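Local coordinates for leukocyte-associated immunoglobulin-like receptor 1 (Mus musculus, PDB 4ESK), which acts through its extracellular immunoglobulin-like domain and cytoplasmic tyrosine motifs as an inhibitory receptor restraining natural killer cells, B cells and T cells, at residues 75-80 with 94-99. Numbering follows the deposited sequence.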
# COMPACT_ATOMS: atom_id res chain seq x y z
N THR A 75 7.09 8.46 7.08
CA THR A 75 5.93 8.73 7.93
C THR A 75 4.77 9.37 7.16
O THR A 75 4.96 10.36 6.44
CB THR A 75 6.32 9.58 9.15
OG1 THR A 75 7.26 8.84 9.94
CG2 THR A 75 5.12 9.96 10.00
N GLY A 76 3.57 8.79 7.29
CA GLY A 76 2.39 9.29 6.59
C GLY A 76 1.26 8.29 6.43
O GLY A 76 1.32 7.19 6.98
N HIS A 77 0.23 8.70 5.67
CA HIS A 77 -0.98 7.91 5.42
C HIS A 77 -0.97 7.38 4.02
O HIS A 77 -0.74 8.15 3.07
CB HIS A 77 -2.23 8.77 5.62
CG HIS A 77 -2.48 9.15 7.06
ND1 HIS A 77 -1.84 10.18 7.66
CD2 HIS A 77 -3.32 8.59 8.02
CE1 HIS A 77 -2.25 10.28 8.94
NE2 HIS A 77 -3.15 9.31 9.17
N TYR A 78 -1.25 6.09 3.87
CA TYR A 78 -1.09 5.40 2.61
C TYR A 78 -2.37 4.70 2.20
O TYR A 78 -3.07 4.14 3.04
CB TYR A 78 -0.01 4.35 2.71
CG TYR A 78 1.40 4.90 2.86
CD1 TYR A 78 2.23 5.03 1.75
CD2 TYR A 78 1.87 5.30 4.10
CE1 TYR A 78 3.52 5.53 1.88
CE2 TYR A 78 3.16 5.81 4.24
CZ TYR A 78 3.97 5.91 3.14
OH TYR A 78 5.25 6.39 3.29
N SER A 79 -2.64 4.74 0.90
CA SER A 79 -3.73 3.96 0.32
C SER A 79 -3.35 3.52 -1.09
O SER A 79 -2.49 4.16 -1.76
CB SER A 79 -5.02 4.77 0.32
OG SER A 79 -4.88 5.94 -0.45
N CYS A 80 -3.94 2.42 -1.54
CA CYS A 80 -3.72 1.93 -2.90
C CYS A 80 -4.88 2.41 -3.79
O CYS A 80 -6.02 2.32 -3.40
CB CYS A 80 -3.67 0.40 -2.93
SG CYS A 80 -2.30 -0.34 -1.97
N THR A 94 -7.15 3.33 4.27
CA THR A 94 -5.94 4.07 4.52
C THR A 94 -5.23 3.51 5.75
O THR A 94 -5.87 3.25 6.78
CB THR A 94 -6.27 5.54 4.75
OG1 THR A 94 -6.94 6.04 3.59
CG2 THR A 94 -5.01 6.32 4.97
N LEU A 95 -3.92 3.32 5.64
CA LEU A 95 -3.08 2.90 6.74
C LEU A 95 -2.08 4.00 7.07
O LEU A 95 -1.58 4.69 6.18
CB LEU A 95 -2.32 1.63 6.43
CG LEU A 95 -3.19 0.37 6.18
CD1 LEU A 95 -2.30 -0.80 5.78
CD2 LEU A 95 -3.96 0.03 7.44
N GLU A 96 -1.74 4.10 8.34
CA GLU A 96 -0.79 5.11 8.81
C GLU A 96 0.51 4.44 9.20
O GLU A 96 0.51 3.42 9.91
CB GLU A 96 -1.37 5.84 10.01
CG GLU A 96 -0.42 6.86 10.61
CD GLU A 96 -1.00 7.61 11.78
OE1 GLU A 96 -1.93 7.11 12.48
OE2 GLU A 96 -0.50 8.73 12.01
N LEU A 97 1.63 5.00 8.73
CA LEU A 97 2.95 4.57 9.20
C LEU A 97 3.60 5.68 9.99
O LEU A 97 3.54 6.84 9.59
CB LEU A 97 3.88 4.23 8.06
CG LEU A 97 3.40 3.17 7.10
CD1 LEU A 97 4.51 2.94 6.10
CD2 LEU A 97 3.06 1.88 7.86
N LYS A 98 4.25 5.30 11.09
CA LYS A 98 5.06 6.24 11.85
C LYS A 98 6.44 5.63 12.03
O LYS A 98 6.60 4.53 12.59
CB LYS A 98 4.38 6.59 13.19
CG LYS A 98 5.25 7.45 14.12
CD LYS A 98 5.76 8.71 13.43
CE LYS A 98 6.63 9.59 14.34
NZ LYS A 98 6.68 11.00 13.84
N VAL A 99 7.44 6.32 11.48
CA VAL A 99 8.82 5.84 11.50
C VAL A 99 9.48 6.43 12.74
O VAL A 99 9.37 7.64 12.98
CB VAL A 99 9.60 6.23 10.22
CG1 VAL A 99 11.06 5.76 10.30
CG2 VAL A 99 8.92 5.61 9.00
O HOH W 1 8.60 10.51 11.59
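Gly76 and Leu97 bond reciprocally across two antiparallel strands, Leu97 N reaching Gly76 O at 2.8 Å, and Tyr78 and Leu95 repeat the pattern one hydrogen-bonded pair further on. Between them His77 faces Glu96 as a non-hydrogen-bonded pair. A side chain prolongs this ladder: OG1 of Thr75, set beside its own backbone N and anti to the carbonyl carbon (chi1 -62°), accepts a nearly straight bond (166°) from Val99 N, 3.0 Å away. A water hydrogen-bonded to Thr75 OG1 at 2.7 Å accepts a bond from Lys98 NZ and gives a longer one to Val99 O. An alanine in place of Thr75 would probably leave the Val99 N-H without this acceptor and the water more loosely held.

Apolar contact lies on the face bearing Tyr78 and Leu97, whose side chains cross at about a right angle; Leu97 CD1 approaches Tyr78 CE2 obliquely, at 3.7 Å. Leu44 flanks the tyrosine, Leu18 and Ile20 the leucine, while Tyr78 OH is bonded to Ile74 O.

On the other face His77 and Glu96 run side by side. Glu96 CG makes a CH-pi contact over the imidazole of His77, 4.2 Å from its centroid and offset toward the rim, and the carboxylate plane is turned 22° from the ring. Glu96 OE1 is hydrogen-bonded to Ser17 OG.

In this part of the immunoglobulin domain's hairpin of strands 76-84 and 88-100, one face thus carries the buried Tyr78 and Leu97, together with Cys80, disulfide-bonded to Cys30; the other carries His77 and Glu96. Backbone bonding, extended by a threonine hydroxyl, joins the two strands.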